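Uncharacterized protein (PDB 4JPQ) is of unknown function but probably binds carbohydrate in the gut bacterium Bacteroides uniformis. Local coordinates at residues A[131-135]-A[162-167]; A[45-49]-A[192-196]. One frame throughout, in Å; residues are numbered along the deposited sequence.

Interaction 1: residues A[131-135]-A[162-167]; sequences VLGMV and PVSAFF
Residues 131-135 continue helix 129-134 and leave it; Val135 is extended (-84/108) and leads into strand 136-139. Residues 162-167 leave strand 152-162 at Pro162 (-68/152) and coil into a 3-10 turn, 163-165, with Ala165 N hydrogen-bonded to Pro162 O at 2.9 Å; Phe166 (-78/74) then centres an inverse gamma turn, closed by a weak hydrogen bond of 2.8 Å from Phe167 N to Ala165 O. The two pieces face each other with Val131 CA 5.6 Å from Ala165 CA and Val135 CA 6.5 Å from Pro162 CA. Because strands 136-139 and 152-162 pair antiparallel, the entry of one and the exit of the other lie at the same end of this strand pair in the beta-sandwich, where the two turns pack. Selenomethionine Met134 (m, t, t) extends over the 3-10 turn, SE lying 3.3 Å from Ser164 OG and 3.7 Å from Ala165 N, while Met134 O is 3.3 Å from Pro162 CG. Val131 (t) puts CG2 3.8 Å from Phe167 CB and CG1 3.8 Å from Ala165 O. Val135 (t) brings CG2 4.1 Å from Ala165 CB, and the same side chain touches Leu113 and Ile115 of strand 113-118.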
ATOM      1  N   VAL A 131       4.248  12.271 -11.229  1.00 66.25           N
ATOM      2  CA  VAL A 131       3.695  10.942 -10.907  1.00 57.92           C
ATOM      3  C   VAL A 131       3.246  10.862  -9.441  1.00 56.07           C
ATOM      4  O   VAL A 131       2.204  10.271  -9.147  1.00 54.16           O
ATOM      5  CB  VAL A 131       4.699   9.810 -11.238  1.00 54.45           C
ATOM      6  CG1 VAL A 131       4.155   8.441 -10.827  1.00 47.71           C
ATOM      7  CG2 VAL A 131       5.043   9.809 -12.726  1.00 59.26           C
ATOM      8  N   LEU A 132       4.035  11.424  -8.523  1.00 54.15           N
ATOM      9  CA  LEU A 132       3.634  11.495  -7.102  1.00 53.85           C
ATOM     10  C   LEU A 132       2.336  12.290  -6.967  1.00 49.60           C
ATOM     11  O   LEU A 132       1.454  11.901  -6.188  1.00 47.06           O
ATOM     12  CB  LEU A 132       4.725  12.140  -6.251  1.00 55.44           C
ATOM     13  CG  LEU A 132       5.992  11.303  -6.082  1.00 53.71           C
ATOM     14  CD1 LEU A 132       7.159  12.197  -5.673  1.00 53.67           C
ATOM     15  CD2 LEU A 132       5.766  10.164  -5.088  1.00 52.23           C
ATOM     16  N   GLY A 133       2.240  13.378  -7.755  1.00 51.03           N
ATOM     17  CA  GLY A 133       1.059  14.232  -7.853  1.00 49.92           C
ATOM     18  C   GLY A 133      -0.190  13.525  -8.363  1.00 50.40           C
ATOM     19  O   GLY A 133      -1.293  13.945  -8.040  1.00 53.98           O
HETATM   20  N   MSE A 134      -0.023  12.482  -9.178  1.00 53.08           N
HETATM   21  CA  MSE A 134      -1.154  11.677  -9.665  1.00 50.33           C
HETATM   22  C   MSE A 134      -1.830  10.880  -8.563  1.00 44.48           C
HETATM   23  O   MSE A 134      -3.048  10.699  -8.606  1.00 47.55           O
HETATM   24  CB  MSE A 134      -0.727  10.670 -10.747  1.00 49.62           C
HETATM   25  CG  MSE A 134      -0.426  11.280 -12.097  1.00 54.19           C
HETATM   26 SE   MSE A 134       0.511   9.914 -13.178  0.75 50.64          SE
HETATM   27  CE  MSE A 134       1.128  11.201 -14.538  1.00 55.33           C
ATOM     28  N   VAL A 135      -1.066  10.405  -7.581  1.00 44.66           N
ATOM     29  CA  VAL A 135      -1.616   9.548  -6.514  1.00 48.41           C
ATOM     30  C   VAL A 135      -2.230  10.407  -5.428  1.00 50.65           C
ATOM     31  O   VAL A 135      -1.519  11.071  -4.677  1.00 46.74           O
ATOM     32  CB  VAL A 135      -0.564   8.604  -5.897  1.00 43.61           C
ATOM     33  CG1 VAL A 135      -1.201   7.733  -4.816  1.00 51.47           C
ATOM     34  CG2 VAL A 135       0.074   7.734  -6.978  1.00 44.61           C
ATOM     35  N   PRO A 162      -3.992   6.207  -9.936  1.00 50.55           N
ATOM     36  CA  PRO A 162      -4.428   6.142 -11.335  1.00 53.17           C
ATOM     37  C   PRO A 162      -3.562   5.190 -12.147  1.00 56.47           C
ATOM     38  O   PRO A 162      -2.377   5.015 -11.855  1.00 51.81           O
ATOM     39  CB  PRO A 162      -4.241   7.583 -11.844  1.00 51.42           C
ATOM     40  CG  PRO A 162      -4.177   8.402 -10.615  1.00 58.28           C
ATOM     41  CD  PRO A 162      -3.415   7.534  -9.658  1.00 52.42           C
ATOM     42  N   VAL A 163      -4.158   4.619 -13.179  1.00 63.81           N
ATOM     43  CA  VAL A 163      -3.481   3.688 -14.077  1.00 59.76           C
ATOM     44  C   VAL A 163      -2.198   4.323 -14.698  1.00 54.86           C
ATOM     45  O   VAL A 163      -1.193   3.640 -14.904  1.00 54.95           O
ATOM     46  CB  VAL A 163      -4.507   3.167 -15.112  1.00 69.41           C
ATOM     47  CG1 VAL A 163      -4.832   4.225 -16.174  1.00 82.27           C
ATOM     48  CG2 VAL A 163      -4.026   1.898 -15.743  1.00 79.90           C
ATOM     49  N   SER A 164      -2.232   5.640 -14.940  1.00 54.35           N
ATOM     50  CA  SER A 164      -1.071   6.413 -15.429  1.00 49.32           C
ATOM     51  C   SER A 164       0.104   6.466 -14.455  1.00 50.21           C
ATOM     52  O   SER A 164       1.228   6.710 -14.883  1.00 51.30           O
ATOM     53  CB  SER A 164      -1.483   7.843 -15.779  1.00 52.51           C
ATOM     54  OG  SER A 164      -2.086   8.485 -14.665  1.00 53.80           O
ATOM     55  N   ALA A 165      -0.139   6.258 -13.153  1.00 53.17           N
ATOM     56  CA  ALA A 165       0.956   6.214 -12.151  1.00 51.90           C
ATOM     57  C   ALA A 165       1.882   5.008 -12.306  1.00 54.72           C
ATOM     58  O   ALA A 165       2.940   4.988 -11.676  1.00 60.59           O
ATOM     59  CB  ALA A 165       0.428   6.269 -10.739  1.00 55.92           C
ATOM     60  N   PHE A 166       1.509   4.002 -13.107  1.00 56.30           N
ATOM     61  CA  PHE A 166       2.434   2.918 -13.450  1.00 62.91           C
ATOM     62  C   PHE A 166       3.360   3.510 -14.529  1.00 70.36           C
ATOM     63  O   PHE A 166       3.296   3.161 -15.714  1.00 76.23           O
ATOM     64  CB  PHE A 166       1.675   1.689 -13.938  1.00 64.45           C
ATOM     65  CG  PHE A 166       0.810   1.047 -12.887  1.00 54.98           C
ATOM     66  CD1 PHE A 166       1.354   0.645 -11.674  1.00 57.06           C
ATOM     67  CD2 PHE A 166      -0.527   0.769 -13.134  1.00 55.59           C
ATOM     68  CE1 PHE A 166       0.568   0.033 -10.705  1.00 61.36           C
ATOM     69  CE2 PHE A 166      -1.313   0.131 -12.186  1.00 60.61           C
ATOM     70  CZ  PHE A 166      -0.769  -0.229 -10.962  1.00 60.48           C
ATOM     71  N   PHE A 167       4.263   4.370 -14.061  1.00 65.63           N
ATOM     72  CA  PHE A 167       5.096   5.241 -14.908  1.00 62.77           C
ATOM     73  C   PHE A 167       6.062   4.606 -15.898  1.00 64.62           C
ATOM     74  O   PHE A 167       6.539   5.302 -16.800  1.00 68.39           O
ATOM     75  CB  PHE A 167       5.788   6.343 -14.071  1.00 62.05           C
ATOM     76  CG  PHE A 167       6.860   5.860 -13.122  1.00 58.43           C
ATOM     77  CD1 PHE A 167       6.546   5.422 -11.843  1.00 54.69           C
ATOM     78  CD2 PHE A 167       8.200   5.915 -13.492  1.00 64.26           C
ATOM     79  CE1 PHE A 167       7.539   4.997 -10.967  1.00 54.91           C
ATOM     80  CE2 PHE A 167       9.205   5.501 -12.620  1.00 67.28           C
ATOM     81  CZ  PHE A 167       8.871   5.035 -11.355  1.00 60.21           C
TER

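Interaction 2: residues A[45-49]-A[192-196]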
ATOM      1  N   TYR A  45      10.481 -10.647  14.776  1.00 59.38           N
ATOM      2  CA  TYR A  45       9.631  -9.459  14.942  1.00 60.34           C
ATOM      3  C   TYR A  45       8.198  -9.953  15.114  1.00 56.59           C
ATOM      4  O   TYR A  45       7.441 -10.025  14.131  1.00 52.89           O
ATOM      5  CB  TYR A  45       9.809  -8.494  13.754  1.00 59.91           C
ATOM      6  CG  TYR A  45      11.237  -7.958  13.678  1.00 56.18           C
ATOM      7  CD1 TYR A  45      11.613  -6.826  14.397  1.00 58.70           C
ATOM      8  CD2 TYR A  45      12.215  -8.606  12.916  1.00 53.16           C
ATOM      9  CE1 TYR A  45      12.911  -6.336  14.344  1.00 63.86           C
ATOM     10  CE2 TYR A  45      13.525  -8.122  12.855  1.00 50.82           C
ATOM     11  CZ  TYR A  45      13.872  -6.981  13.573  1.00 56.65           C
ATOM     12  OH  TYR A  45      15.157  -6.469  13.555  1.00 53.57           O
ATOM     13  N   PRO A  46       7.830 -10.313  16.367  1.00 58.86           N
ATOM     14  CA  PRO A  46       6.520 -10.890  16.649  1.00 60.92           C
ATOM     15  C   PRO A  46       5.359  -9.929  16.833  1.00 57.87           C
ATOM     16  O   PRO A  46       4.209 -10.391  16.827  1.00 59.15           O
ATOM     17  CB  PRO A  46       6.766 -11.635  17.969  1.00 66.96           C
ATOM     18  CG  PRO A  46       7.723 -10.762  18.676  1.00 61.66           C
ATOM     19  CD  PRO A  46       8.641 -10.246  17.604  1.00 61.74           C
ATOM     20  N   TYR A  47       5.629  -8.632  16.987  1.00 59.64           N
ATOM     21  CA  TYR A  47       4.555  -7.656  17.191  1.00 54.99           C
ATOM     22  C   TYR A  47       3.616  -7.616  15.976  1.00 55.65           C
ATOM     23  O   TYR A  47       4.065  -7.381  14.858  1.00 45.69           O
ATOM     24  CB  TYR A  47       5.115  -6.265  17.523  1.00 48.91           C
ATOM     25  CG  TYR A  47       4.068  -5.191  17.723  1.00 48.51           C
ATOM     26  CD1 TYR A  47       2.955  -5.414  18.545  1.00 54.94           C
ATOM     27  CD2 TYR A  47       4.208  -3.919  17.138  1.00 46.00           C
ATOM     28  CE1 TYR A  47       1.996  -4.428  18.737  1.00 57.98           C
ATOM     29  CE2 TYR A  47       3.255  -2.925  17.337  1.00 46.57           C
ATOM     30  CZ  TYR A  47       2.153  -3.187  18.134  1.00 50.10           C
ATOM     31  OH  TYR A  47       1.195  -2.236  18.337  1.00 49.52           O
ATOM     32  N   LYS A  48       2.342  -7.946  16.219  1.00 61.87           N
ATOM     33  CA  LYS A  48       1.273  -7.951  15.216  1.00 58.53           C
ATOM     34  C   LYS A  48       0.243  -6.885  15.610  1.00 54.26           C
ATOM     35  O   LYS A  48      -0.714  -7.188  16.335  1.00 51.48           O
ATOM     36  CB  LYS A  48       0.598  -9.336  15.141  1.00 66.86           C
ATOM     37  CG  LYS A  48      -0.556  -9.464  14.132  1.00 69.57           C
ATOM     38  CD  LYS A  48      -1.458 -10.657  14.413  1.00 74.05           C
ATOM     39  CE  LYS A  48      -0.745 -11.983  14.198  1.00 80.72           C
ATOM     40  NZ  LYS A  48      -1.675 -13.132  14.356  1.00 84.94           N
ATOM     41  N   PRO A  49       0.448  -5.633  15.166  1.00 50.26           N
ATOM     42  CA  PRO A  49      -0.594  -4.639  15.388  1.00 53.84           C
ATOM     43  C   PRO A  49      -1.781  -4.993  14.501  1.00 53.74           C
ATOM     44  O   PRO A  49      -1.602  -5.573  13.438  1.00 55.12           O
ATOM     45  CB  PRO A  49       0.053  -3.331  14.940  1.00 51.56           C
ATOM     46  CG  PRO A  49       1.101  -3.746  13.976  1.00 48.08           C
ATOM     47  CD  PRO A  49       1.634  -5.030  14.535  1.00 50.04           C
ATOM     48  N   THR A 192       8.529  -0.307  18.751  1.00 51.33           N
ATOM     49  CA  THR A 192       8.474  -1.748  18.507  1.00 49.70           C
ATOM     50  C   THR A 192       8.381  -1.954  16.988  1.00 47.71           C
ATOM     51  O   THR A 192       7.273  -1.966  16.425  1.00 49.69           O
ATOM     52  CB  THR A 192       7.276  -2.411  19.226  1.00 47.19           C
ATOM     53  OG1 THR A 192       7.181  -1.919  20.560  1.00 51.94           O
ATOM     54  CG2 THR A 192       7.447  -3.935  19.262  1.00 50.54           C
ATOM     55  N   PRO A 193       9.540  -2.076  16.305  1.00 46.54           N
ATOM     56  CA  PRO A 193       9.470  -2.309  14.859  1.00 47.33           C
ATOM     57  C   PRO A 193       8.820  -3.656  14.585  1.00 50.59           C
ATOM     58  O   PRO A 193       8.887  -4.565  15.419  1.00 50.77           O
ATOM     59  CB  PRO A 193      10.935  -2.269  14.402  1.00 47.55           C
ATOM     60  CG  PRO A 193      11.670  -1.590  15.493  1.00 48.93           C
ATOM     61  CD  PRO A 193      10.932  -1.893  16.759  1.00 49.07           C
ATOM     62  N   HIS A 194       8.190  -3.759  13.428  1.00 51.48           N
ATOM     63  CA  HIS A 194       7.446  -4.953  13.054  1.00 48.15           C
ATOM     64  C   HIS A 194       7.316  -5.055  11.559  1.00 45.85           C
ATOM     65  O   HIS A 194       7.535  -4.075  10.839  1.00 46.90           O
ATOM     66  CB  HIS A 194       6.074  -4.885  13.679  1.00 47.79           C
ATOM     67  CG  HIS A 194       5.337  -3.640  13.334  1.00 48.29           C
ATOM     68  ND1 HIS A 194       5.496  -2.465  14.030  1.00 53.98           N
ATOM     69  CD2 HIS A 194       4.468  -3.375  12.338  1.00 49.19           C
ATOM     70  CE1 HIS A 194       4.736  -1.535  13.486  1.00 48.23           C
ATOM     71  NE2 HIS A 194       4.107  -2.062  12.457  1.00 44.79           N
ATOM     72  N   PHE A 195       6.970  -6.253  11.103  1.00 47.54           N
ATOM     73  CA  PHE A 195       6.865  -6.551   9.668  1.00 47.20           C
ATOM     74  C   PHE A 195       5.721  -7.525   9.400  1.00 44.91           C
ATOM     75  O   PHE A 195       5.804  -8.699   9.781  1.00 50.56           O
ATOM     76  CB  PHE A 195       8.195  -7.121   9.181  1.00 46.33           C
ATOM     77  CG  PHE A 195       9.329  -6.172   9.337  1.00 42.02           C
ATOM     78  CD1 PHE A 195       9.457  -5.085   8.465  1.00 41.81           C
ATOM     79  CD2 PHE A 195      10.232  -6.306  10.381  1.00 43.63           C
ATOM     80  CE1 PHE A 195      10.500  -4.168   8.603  1.00 41.60           C
ATOM     81  CE2 PHE A 195      11.271  -5.388  10.538  1.00 47.76           C
ATOM     82  CZ  PHE A 195      11.410  -4.318   9.642  1.00 45.73           C
ATOM     83  N   LEU A 196       4.665  -7.008   8.769  1.00 46.51           N
ATOM     84  CA  LEU A 196       3.431  -7.738   8.464  1.00 50.14           C
ATOM     85  C   LEU A 196       3.125  -7.725   6.977  1.00 49.10           C
ATOM     86  O   LEU A 196       3.406  -6.738   6.294  1.00 47.31           O
ATOM     87  CB  LEU A 196       2.263  -7.121   9.229  1.00 48.63           C
ATOM     88  CG  LEU A 196       1.944  -7.678  10.619  1.00 56.24           C
ATOM     89  CD1 LEU A 196       3.159  -7.911  11.497  1.00 61.67           C
ATOM     90  CD2 LEU A 196       0.935  -6.776  11.318  1.00 60.89           C
TER
HETATM   91  O   HOH W   1       6.081  -8.108  12.900  1.00 40.14           O
HETATM   92  O   HOH W   2       8.303  -7.052  16.549  1.00 48.07           O
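In this CBD9-like beta-sandwich, the loop that leads into strand 50-57 lies across the approach to strand 195-197, the end-to-end directions of the segments being 83° apart. The contact depends on aromatic packing and two bridging waters, with 458 Å² buried. At Thr192, CG2 lies 3.7 Å from Tyr47 CB, and the carbonyl O accepts a 3.0 Å hydrogen bond from His194 ND1, almost linear at 177°, which fixes the imidazole. Pro193 contributes its carbonyl: O sits 3.7 Å from Tyr45 CD1, near the plane of that ring, and accepts from water 2 at 2.8 Å; the same water accepts a hydrogen bond from Tyr47 N at 3.1 Å. One face of His194 is covered by the loop. Tyr47 turns its edge to the imidazole face in an offset edge-to-face pair (centroids 5.3 Å apart, planes at 89°), and Pro49 CG makes a CH-pi contact 4.0 Å from the ring centroid. Beyond the segments, Tyr47 OH is hydrogen-bonded to Ala71 N and His194 NE2 to Lys185 NZ. Phe195 directs its edge at the face of Tyr45, a T-shaped pair with centroids 5.2 Å apart and planes at 90°. The Tyr45 side chain lies about 3 Å, nearest atoms, from a bound CXS molecule, probably from the crystallisation liquor, which may mark a pocket. Leu196 packs CD2 3.7 Å from Pro49 CD and CD1 3.5 Å from Tyr47 O. Water 1, with more acceptors near than protons, lies within donating distance of Tyr47 O (2.9 Å) and Tyr45 O (2.7 Å) and accepts from Phe195 N at 2.7 Å.

The two contacts lie on opposite sides of the chain's centre, their own centres 30 Å apart and their nearest atoms about 19 Å apart, so they do not touch. In chain order, 45-49 comes first, 131-135 and 162-167 follow, and 192-196 comes last: interaction 2 spans 142 intervening residues and interaction 1 only 26. Both attach to the same large mixed sheet. Interaction 1 joins turns beside the paired strands 136-139 and 152-162, whereas interaction 2 joins the approaches to strands 50-57 and 195-197. Strand 61-70, pairing with both 50-57 and 152-162, connects the two regions, so these contacts pack connecting segments at opposite sides of the same sheet-built fold.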